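Local coordinates for hydrogenase expression/formation protein (HypB) (Archaeoglobus fulgidus, PDB 2WSM) that binds and probably hydrolyses GTP and, as a nickel- and zinc-binding maturation factor that dimerizes in a GTP-dependent manner, probably serves nickel insertion into hydrogenase, at residues R22-M36 and F126-S138. Sequence-based numbering, arbitrary orientation.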
ATOM      1  N   ARG A  22      -8.313  14.851 -13.458  1.00 31.68           N
ATOM      2  CA  ARG A  22      -7.790  14.575 -14.796  1.00 29.89           C
ATOM      3  C   ARG A  22      -8.361  15.551 -15.831  1.00 30.95           C
ATOM      4  O   ARG A  22      -7.625  16.114 -16.642  1.00 32.07           O
ATOM      5  CB  ARG A  22      -8.075  13.120 -15.184  1.00 24.86           C
ATOM      6  CG  ARG A  22      -7.464  12.684 -16.504  1.00 33.93           C
ATOM      7  CD  ARG A  22      -7.436  11.155 -16.641  1.00 34.80           C
ATOM      8  NE  ARG A  22      -6.356  10.551 -15.859  1.00 34.86           N
ATOM      9  CZ  ARG A  22      -6.527   9.886 -14.718  1.00 31.81           C
ATOM     10  NH1 ARG A  22      -7.741   9.720 -14.215  1.00 28.40           N
ATOM     11  NH2 ARG A  22      -5.479   9.380 -14.081  1.00 28.60           N
ATOM     12  N   GLU A  23      -9.668  15.779 -15.787  1.00 31.74           N
ATOM     13  CA  GLU A  23     -10.281  16.736 -16.707  1.00 30.83           C
ATOM     14  C   GLU A  23      -9.748  18.147 -16.485  1.00 33.14           C
ATOM     15  O   GLU A  23      -9.440  18.853 -17.444  1.00 35.71           O
ATOM     16  CB  GLU A  23     -11.807  16.707 -16.596  1.00 28.77           C
ATOM     17  CG  GLU A  23     -12.531  17.713 -17.493  1.00 37.68           C
ATOM     18  CD  GLU A  23     -11.986  17.772 -18.920  1.00 42.39           C
ATOM     19  OE1 GLU A  23     -11.374  16.789 -19.387  1.00 39.81           O
ATOM     20  OE2 GLU A  23     -12.172  18.816 -19.582  1.00 48.70           O
ATOM     21  N   ALA A  24      -9.633  18.550 -15.220  1.00 29.36           N
ATOM     22  CA  ALA A  24      -9.132  19.876 -14.893  1.00 30.61           C
ATOM     23  C   ALA A  24      -7.710  20.034 -15.404  1.00 32.87           C
ATOM     24  O   ALA A  24      -7.364  21.052 -15.996  1.00 34.59           O
ATOM     25  CB  ALA A  24      -9.194  20.119 -13.386  1.00 36.75           C
ATOM     26  N   LEU A  25      -6.890  19.010 -15.189  1.00 33.97           N
ATOM     27  CA  LEU A  25      -5.531  19.002 -15.716  1.00 32.31           C
ATOM     28  C   LEU A  25      -5.518  19.090 -17.242  1.00 30.10           C
ATOM     29  O   LEU A  25      -4.616  19.687 -17.832  1.00 27.31           O
ATOM     30  CB  LEU A  25      -4.790  17.746 -15.257  1.00 33.09           C
ATOM     31  CG  LEU A  25      -4.350  17.705 -13.793  1.00 31.21           C
ATOM     32  CD1 LEU A  25      -4.068  16.277 -13.363  1.00 25.95           C
ATOM     33  CD2 LEU A  25      -3.123  18.593 -13.581  1.00 32.32           C
ATOM     34  N   ARG A  26      -6.511  18.478 -17.876  1.00 33.30           N
ATOM     35  CA  ARG A  26      -6.618  18.507 -19.328  1.00 33.92           C
ATOM     36  C   ARG A  26      -7.026  19.898 -19.804  1.00 37.12           C
ATOM     37  O   ARG A  26      -6.514  20.394 -20.805  1.00 36.19           O
ATOM     38  CB  ARG A  26      -7.627  17.472 -19.821  1.00 35.43           C
ATOM     39  CG  ARG A  26      -7.545  17.190 -21.320  1.00 38.29           C
ATOM     40  CD  ARG A  26      -8.826  16.544 -21.828  1.00 40.10           C
ATOM     41  NE  ARG A  26      -9.974  17.407 -21.572  1.00 45.21           N
ATOM     42  CZ  ARG A  26     -10.319  18.433 -22.347  1.00 47.71           C
ATOM     43  NH1 ARG A  26      -9.614  18.708 -23.440  1.00 43.65           N
ATOM     44  NH2 ARG A  26     -11.368  19.182 -22.033  1.00 39.05           N
ATOM     45  N   GLU A  27      -7.942  20.529 -19.080  1.00 34.69           N
ATOM     46  CA  GLU A  27      -8.396  21.867 -19.445  1.00 37.52           C
ATOM     47  C   GLU A  27      -7.260  22.890 -19.436  1.00 38.34           C
ATOM     48  O   GLU A  27      -7.246  23.822 -20.243  1.00 38.28           O
ATOM     49  CB  GLU A  27      -9.511  22.334 -18.513  1.00 34.43           C
ATOM     50  CG  GLU A  27     -10.723  21.410 -18.468  1.00 43.47           C
ATOM     51  CD  GLU A  27     -11.835  21.959 -17.583  1.00 53.51           C
ATOM     52  OE1 GLU A  27     -11.850  23.188 -17.344  1.00 49.13           O
ATOM     53  OE2 GLU A  27     -12.692  21.166 -17.126  1.00 54.16           O
ATOM     54  N   SER A  28      -6.307  22.721 -18.526  1.00 32.50           N
ATOM     55  CA  SER A  28      -5.231  23.695 -18.402  1.00 33.29           C
ATOM     56  C   SER A  28      -3.999  23.311 -19.213  1.00 36.24           C
ATOM     57  O   SER A  28      -3.129  24.145 -19.451  1.00 35.25           O
ATOM     58  CB  SER A  28      -4.863  23.928 -16.933  1.00 35.82           C
ATOM     59  OG  SER A  28      -4.211  22.803 -16.368  1.00 33.60           O
ATOM     60  N   GLY A  29      -3.926  22.055 -19.641  1.00 37.14           N
ATOM     61  CA  GLY A  29      -2.758  21.573 -20.363  1.00 29.64           C
ATOM     62  C   GLY A  29      -1.577  21.292 -19.446  1.00 33.67           C
ATOM     63  O   GLY A  29      -0.428  21.228 -19.894  1.00 41.04           O
ATOM     64  N   THR A  30      -1.863  21.127 -18.159  1.00 30.29           N
ATOM     65  CA  THR A  30      -0.850  20.795 -17.169  1.00 30.28           C
ATOM     66  C   THR A  30      -0.596  19.294 -17.173  1.00 24.90           C
ATOM     67  O   THR A  30      -1.529  18.511 -17.121  1.00 25.86           O
ATOM     68  CB  THR A  30      -1.299  21.221 -15.745  1.00 28.75           C
ATOM     69  OG1 THR A  30      -1.505  22.637 -15.709  1.00 29.76           O
ATOM     70  CG2 THR A  30      -0.247  20.844 -14.703  1.00 20.59           C
ATOM     71  N   VAL A  31       0.664  18.887 -17.253  1.00 27.25           N
ATOM     72  CA  VAL A  31       0.987  17.466 -17.149  1.00 26.50           C
ATOM     73  C   VAL A  31       1.415  17.155 -15.722  1.00 24.10           C
ATOM     74  O   VAL A  31       2.316  17.794 -15.192  1.00 26.78           O
ATOM     75  CB  VAL A  31       2.083  17.049 -18.146  1.00 27.03           C
ATOM     76  CG1 VAL A  31       2.566  15.627 -17.854  1.00 21.69           C
ATOM     77  CG2 VAL A  31       1.563  17.153 -19.570  1.00 27.92           C
ATOM     78  N   ALA A  32       0.745  16.193 -15.097  1.00 22.17           N
ATOM     79  CA  ALA A  32       1.014  15.852 -13.702  1.00 24.28           C
ATOM     80  C   ALA A  32       1.685  14.490 -13.549  1.00 23.60           C
ATOM     81  O   ALA A  32       1.276  13.496 -14.164  1.00 21.88           O
ATOM     82  CB  ALA A  32      -0.268  15.904 -12.874  1.00 22.51           C
ATOM     83  N   VAL A  33       2.711  14.460 -12.709  1.00 22.78           N
ATOM     84  CA  VAL A  33       3.479  13.248 -12.446  1.00 19.49           C
ATOM     85  C   VAL A  33       3.362  12.863 -10.976  1.00 24.55           C
ATOM     86  O   VAL A  33       3.719  13.641 -10.085  1.00 22.32           O
ATOM     87  CB  VAL A  33       4.963  13.452 -12.781  1.00 20.27           C
ATOM     88  CG1 VAL A  33       5.755  12.147 -12.585  1.00 18.72           C
ATOM     89  CG2 VAL A  33       5.105  13.981 -14.196  1.00 23.75           C
ATOM     90  N   ASN A  34       2.849  11.661 -10.742  1.00 16.42           N
ATOM     91  CA  ASN A  34       2.747  11.092  -9.416  1.00 20.61           C
ATOM     92  C   ASN A  34       4.066  10.386  -9.104  1.00 21.44           C
ATOM     93  O   ASN A  34       4.364   9.339  -9.675  1.00 22.55           O
ATOM     94  CB  ASN A  34       1.570  10.102  -9.395  1.00 21.33           C
ATOM     95  CG  ASN A  34       1.433   9.362  -8.082  1.00 21.06           C
ATOM     96  OD1 ASN A  34       2.112   9.665  -7.106  1.00 19.42           O
ATOM     97  ND2 ASN A  34       0.533   8.382  -8.052  1.00 19.75           N
ATOM     98  N   ILE A  35       4.868  10.963  -8.217  1.00 21.72           N
ATOM     99  CA  ILE A  35       6.188  10.403  -7.937  1.00 19.70           C
ATOM    100  C   ILE A  35       6.204   9.633  -6.639  1.00 19.07           C
ATOM    101  O   ILE A  35       6.141  10.209  -5.554  1.00 19.53           O
ATOM    102  CB  ILE A  35       7.301  11.468  -7.918  1.00 17.36           C
ATOM    103  CG1 ILE A  35       7.366  12.175  -9.271  1.00 17.46           C
ATOM    104  CG2 ILE A  35       8.657  10.825  -7.554  1.00 15.79           C
ATOM    105  CD1 ILE A  35       8.141  13.460  -9.253  1.00 18.75           C
ATOM    106  N   MET A  36       6.308   8.320  -6.767  1.00 18.72           N
ATOM    107  CA  MET A  36       6.193   7.428  -5.625  1.00 16.91           C
ATOM    108  C   MET A  36       7.553   6.871  -5.221  1.00 18.53           C
ATOM    109  O   MET A  36       8.497   6.870  -6.009  1.00 18.42           O
ATOM    110  CB  MET A  36       5.219   6.292  -5.949  1.00 16.08           C
ATOM    111  CG  MET A  36       3.754   6.710  -5.932  1.00 16.93           C
ATOM    112  SD  MET A  36       2.662   5.527  -6.755  1.00 22.21           S
ATOM    113  CE  MET A  36       2.998   5.921  -8.475  1.00 17.67           C
ATOM    114  N   PHE A 126      -4.601   4.122  -5.519  1.00 27.66           N
ATOM    115  CA  PHE A 126      -5.145   5.471  -5.561  1.00 27.85           C
ATOM    116  C   PHE A 126      -4.752   6.301  -6.786  1.00 30.57           C
ATOM    117  O   PHE A 126      -3.649   6.836  -6.882  1.00 29.88           O
ATOM    118  CB  PHE A 126      -4.867   6.193  -4.246  1.00 24.83           C
ATOM    119  CG  PHE A 126      -5.459   5.489  -3.062  1.00 32.68           C
ATOM    120  CD1 PHE A 126      -6.781   5.703  -2.705  1.00 31.79           C
ATOM    121  CD2 PHE A 126      -4.714   4.568  -2.340  1.00 27.16           C
ATOM    122  CE1 PHE A 126      -7.341   5.038  -1.624  1.00 30.72           C
ATOM    123  CE2 PHE A 126      -5.263   3.899  -1.262  1.00 29.07           C
ATOM    124  CZ  PHE A 126      -6.581   4.133  -0.901  1.00 28.86           C
ATOM    125  N   ASP A 127      -5.683   6.386  -7.725  1.00 27.78           N
ATOM    126  CA  ASP A 127      -5.549   7.262  -8.876  1.00 29.91           C
ATOM    127  C   ASP A 127      -5.677   8.716  -8.409  1.00 26.87           C
ATOM    128  O   ASP A 127      -6.670   9.089  -7.802  1.00 25.79           O
ATOM    129  CB  ASP A 127      -6.649   6.927  -9.890  1.00 28.23           C
ATOM    130  CG  ASP A 127      -6.473   7.640 -11.216  1.00 29.42           C
ATOM    131  OD1 ASP A 127      -7.392   7.541 -12.050  1.00 37.26           O
ATOM    132  OD2 ASP A 127      -5.428   8.290 -11.431  1.00 27.18           O
ATOM    133  N   LEU A 128      -4.667   9.532  -8.678  1.00 25.98           N
ATOM    134  CA  LEU A 128      -4.735  10.939  -8.306  1.00 26.12           C
ATOM    135  C   LEU A 128      -5.340  11.772  -9.433  1.00 27.00           C
ATOM    136  O   LEU A 128      -5.762  12.910  -9.220  1.00 26.83           O
ATOM    137  CB  LEU A 128      -3.339  11.468  -7.954  1.00 23.89           C
ATOM    138  CG  LEU A 128      -2.591  10.715  -6.847  1.00 23.66           C
ATOM    139  CD1 LEU A 128      -1.284  11.411  -6.507  1.00 22.77           C
ATOM    140  CD2 LEU A 128      -3.467  10.573  -5.606  1.00 22.89           C
ATOM    141  N   GLY A 129      -5.380  11.192 -10.631  1.00 27.38           N
ATOM    142  CA  GLY A 129      -5.820  11.896 -11.818  1.00 26.22           C
ATOM    143  C   GLY A 129      -4.620  12.283 -12.651  1.00 26.21           C
ATOM    144  O   GLY A 129      -4.721  13.079 -13.587  1.00 28.30           O
ATOM    145  N   GLU A 130      -3.476  11.701 -12.306  1.00 26.10           N
ATOM    146  CA  GLU A 130      -2.200  12.029 -12.933  1.00 22.82           C
ATOM    147  C   GLU A 130      -2.027  11.485 -14.358  1.00 22.43           C
ATOM    148  O   GLU A 130      -2.676  10.523 -14.758  1.00 22.57           O
ATOM    149  CB  GLU A 130      -1.048  11.537 -12.050  1.00 23.82           C
ATOM    150  CG  GLU A 130      -0.870  10.037 -12.026  1.00 22.26           C
ATOM    151  CD  GLU A 130      -1.715   9.341 -10.969  1.00 23.76           C
ATOM    152  OE1 GLU A 130      -1.316   8.251 -10.521  1.00 22.21           O
ATOM    153  OE2 GLU A 130      -2.776   9.864 -10.583  1.00 25.97           O
ATOM    154  N   ASN A 131      -1.138  12.123 -15.110  1.00 20.94           N
ATOM    155  CA  ASN A 131      -0.742  11.674 -16.444  1.00 25.04           C
ATOM    156  C   ASN A 131       0.260  10.503 -16.424  1.00 26.94           C
ATOM    157  O   ASN A 131       0.168   9.584 -17.237  1.00 27.01           O
ATOM    158  CB  ASN A 131      -0.131  12.839 -17.239  1.00 22.16           C
ATOM    159  CG  ASN A 131      -1.061  14.035 -17.347  1.00 26.46           C
ATOM    160  OD1 ASN A 131      -1.454  14.635 -16.340  1.00 26.39           O
ATOM    161  ND2 ASN A 131      -1.409  14.401 -18.577  1.00 26.95           N
ATOM    162  N   TYR A 132       1.225  10.553 -15.511  1.00 23.19           N
ATOM    163  CA  TYR A 132       2.264   9.530 -15.432  1.00 21.84           C
ATOM    164  C   TYR A 132       2.636   9.159 -14.002  1.00 19.47           C
ATOM    165  O   TYR A 132       2.556   9.973 -13.089  1.00 22.10           O
ATOM    166  CB  TYR A 132       3.523   9.974 -16.187  1.00 23.17           C
ATOM    167  CG  TYR A 132       3.247  10.264 -17.636  1.00 29.25           C
ATOM    168  CD1 TYR A 132       2.852  11.535 -18.043  1.00 28.93           C
ATOM    169  CD2 TYR A 132       3.354   9.265 -18.596  1.00 27.40           C
ATOM    170  CE1 TYR A 132       2.579  11.805 -19.368  1.00 31.00           C
ATOM    171  CE2 TYR A 132       3.082   9.522 -19.928  1.00 29.76           C
ATOM    172  CZ  TYR A 132       2.693  10.796 -20.305  1.00 31.86           C
ATOM    173  OH  TYR A 132       2.424  11.069 -21.624  1.00 33.90           O
ATOM    174  N   ARG A 133       3.059   7.917 -13.828  1.00 24.56           N
ATOM    175  CA  ARG A 133       3.487   7.420 -12.536  1.00 25.22           C
ATOM    176  C   ARG A 133       4.978   7.112 -12.582  1.00 22.97           C
ATOM    177  O   ARG A 133       5.455   6.403 -13.468  1.00 23.59           O
ATOM    178  CB  ARG A 133       2.710   6.153 -12.179  1.00 21.85           C
ATOM    179  CG  ARG A 133       1.301   6.397 -11.648  1.00 31.59           C
ATOM    180  CD  ARG A 133       0.257   5.565 -12.397  1.00 32.48           C
ATOM    181  NE  ARG A 133      -0.253   6.326 -13.538  1.00 40.12           N
ATOM    182  CZ  ARG A 133      -1.470   6.862 -13.606  1.00 32.96           C
ATOM    183  NH1 ARG A 133      -2.335   6.698 -12.611  1.00 35.45           N
ATOM    184  NH2 ARG A 133      -1.829   7.548 -14.681  1.00 34.73           N
ATOM    185  N   VAL A 134       5.714   7.658 -11.628  1.00 19.59           N
ATOM    186  CA  VAL A 134       7.111   7.309 -11.474  1.00 20.84           C
ATOM    187  C   VAL A 134       7.297   6.639 -10.115  1.00 20.31           C
ATOM    188  O   VAL A 134       6.714   7.060  -9.108  1.00 21.48           O
ATOM    189  CB  VAL A 134       8.030   8.541 -11.629  1.00 19.89           C
ATOM    190  CG1 VAL A 134       9.488   8.160 -11.403  1.00 19.86           C
ATOM    191  CG2 VAL A 134       7.858   9.149 -13.019  1.00 18.30           C
ATOM    192  N   VAL A 135       8.082   5.577 -10.102  1.00 18.03           N
ATOM    193  CA  VAL A 135       8.398   4.895  -8.865  1.00 19.14           C
ATOM    194  C   VAL A 135       9.904   4.902  -8.698  1.00 20.82           C
ATOM    195  O   VAL A 135      10.628   4.383  -9.541  1.00 23.07           O
ATOM    196  CB  VAL A 135       7.868   3.440  -8.830  1.00 17.53           C
ATOM    197  CG1 VAL A 135       8.175   2.812  -7.479  1.00 18.17           C
ATOM    198  CG2 VAL A 135       6.382   3.404  -9.094  1.00 17.50           C
ATOM    199  N   MET A 136      10.361   5.515  -7.612  1.00 22.21           N
ATOM    200  CA  MET A 136      11.775   5.670  -7.331  1.00 20.35           C
ATOM    201  C   MET A 136      12.210   4.714  -6.238  1.00 23.00           C
ATOM    202  O   MET A 136      11.533   4.576  -5.223  1.00 21.71           O
ATOM    203  CB  MET A 136      12.062   7.103  -6.875  1.00 22.93           C
ATOM    204  CG  MET A 136      11.833   8.161  -7.947  1.00 25.49           C
ATOM    205  SD  MET A 136      12.297   9.818  -7.395  1.00 25.03           S
ATOM    206  CE  MET A 136      14.065   9.634  -7.195  1.00 22.94           C
ATOM    207  N   VAL A 137      13.347   4.063  -6.442  1.00 21.38           N
ATOM    208  CA  VAL A 137      13.952   3.270  -5.385  1.00 24.00           C
ATOM    209  C   VAL A 137      15.463   3.508  -5.332  1.00 24.17           C
ATOM    210  O   VAL A 137      16.132   3.619  -6.364  1.00 25.89           O
ATOM    211  CB  VAL A 137      13.640   1.763  -5.549  1.00 27.89           C
ATOM    212  CG1 VAL A 137      14.384   1.183  -6.751  1.00 20.80           C
ATOM    213  CG2 VAL A 137      13.994   1.013  -4.288  1.00 25.58           C
ATOM    214  N   SER A 138      15.993   3.604  -4.124  1.00 20.69           N
ATOM    215  CA  SER A 138      17.425   3.778  -3.935  1.00 29.68           C
ATOM    216  C   SER A 138      18.073   2.414  -3.681  1.00 28.30           C
ATOM    217  O   SER A 138      17.434   1.526  -3.111  1.00 23.10           O
ATOM    218  CB  SER A 138      17.690   4.745  -2.774  1.00 28.03           C
ATOM    219  OG  SER A 138      18.932   4.479  -2.145  1.00 33.72           O
TER
HETATM  220  O   HOH W   1      -4.260  11.275 -17.119  1.00 31.85           O
HETATM  221  O   HOH W   2      -3.272  16.760 -18.672  1.00 25.27           O
HETATM  222  O   HOH W   3      -1.143   6.757  -6.185  1.00 21.54           O
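Strands 31-36 and 132-138 pair in parallel, their axes 20° apart, in the central sheet of the P-loop GTPase fold. Asn34 N donates to Tyr132 O and Val134 N to Asn34 O, then Met36 N to Val134 O and Met136 N to Met36 O (2.8 Å), the alternation of a parallel ladder. Ahead of it, Asn131 extends the pairing with its side chain: OD1 takes Ala32 N at 3.0 Å, the donor lying above the amide carbonyl plane, while Asn131 N joins Tyr132 N on Ala32 O. Asn34, its CG anti to the backbone N (chi1 176°), sets its amide beside the Glu130 carboxylate; ND2 meets OE1 at 3.1 Å from above the carboxylate, the two planes 80° apart. Arg133 NH1 forms a salt bridge with Glu130 OE1 and a long one with Asp127 OD2, which links it to Arg22. Arg22 grips Asp127 end-on, NH1 to OD1 (3.1 Å) and NH2 to OD2 (2.9 Å); NH2 additionally donates to Glu130 O. On the sheet face opposite Asn34 and Arg133, Val33 CG1 packs on Val134 CG2 (3.7 Å). Strand 111-118 flanks strand 31-37 on its other edge, helix 201-212 packs against Val33 and Tyr132, and helix 43-54 against Ile35 and Met136.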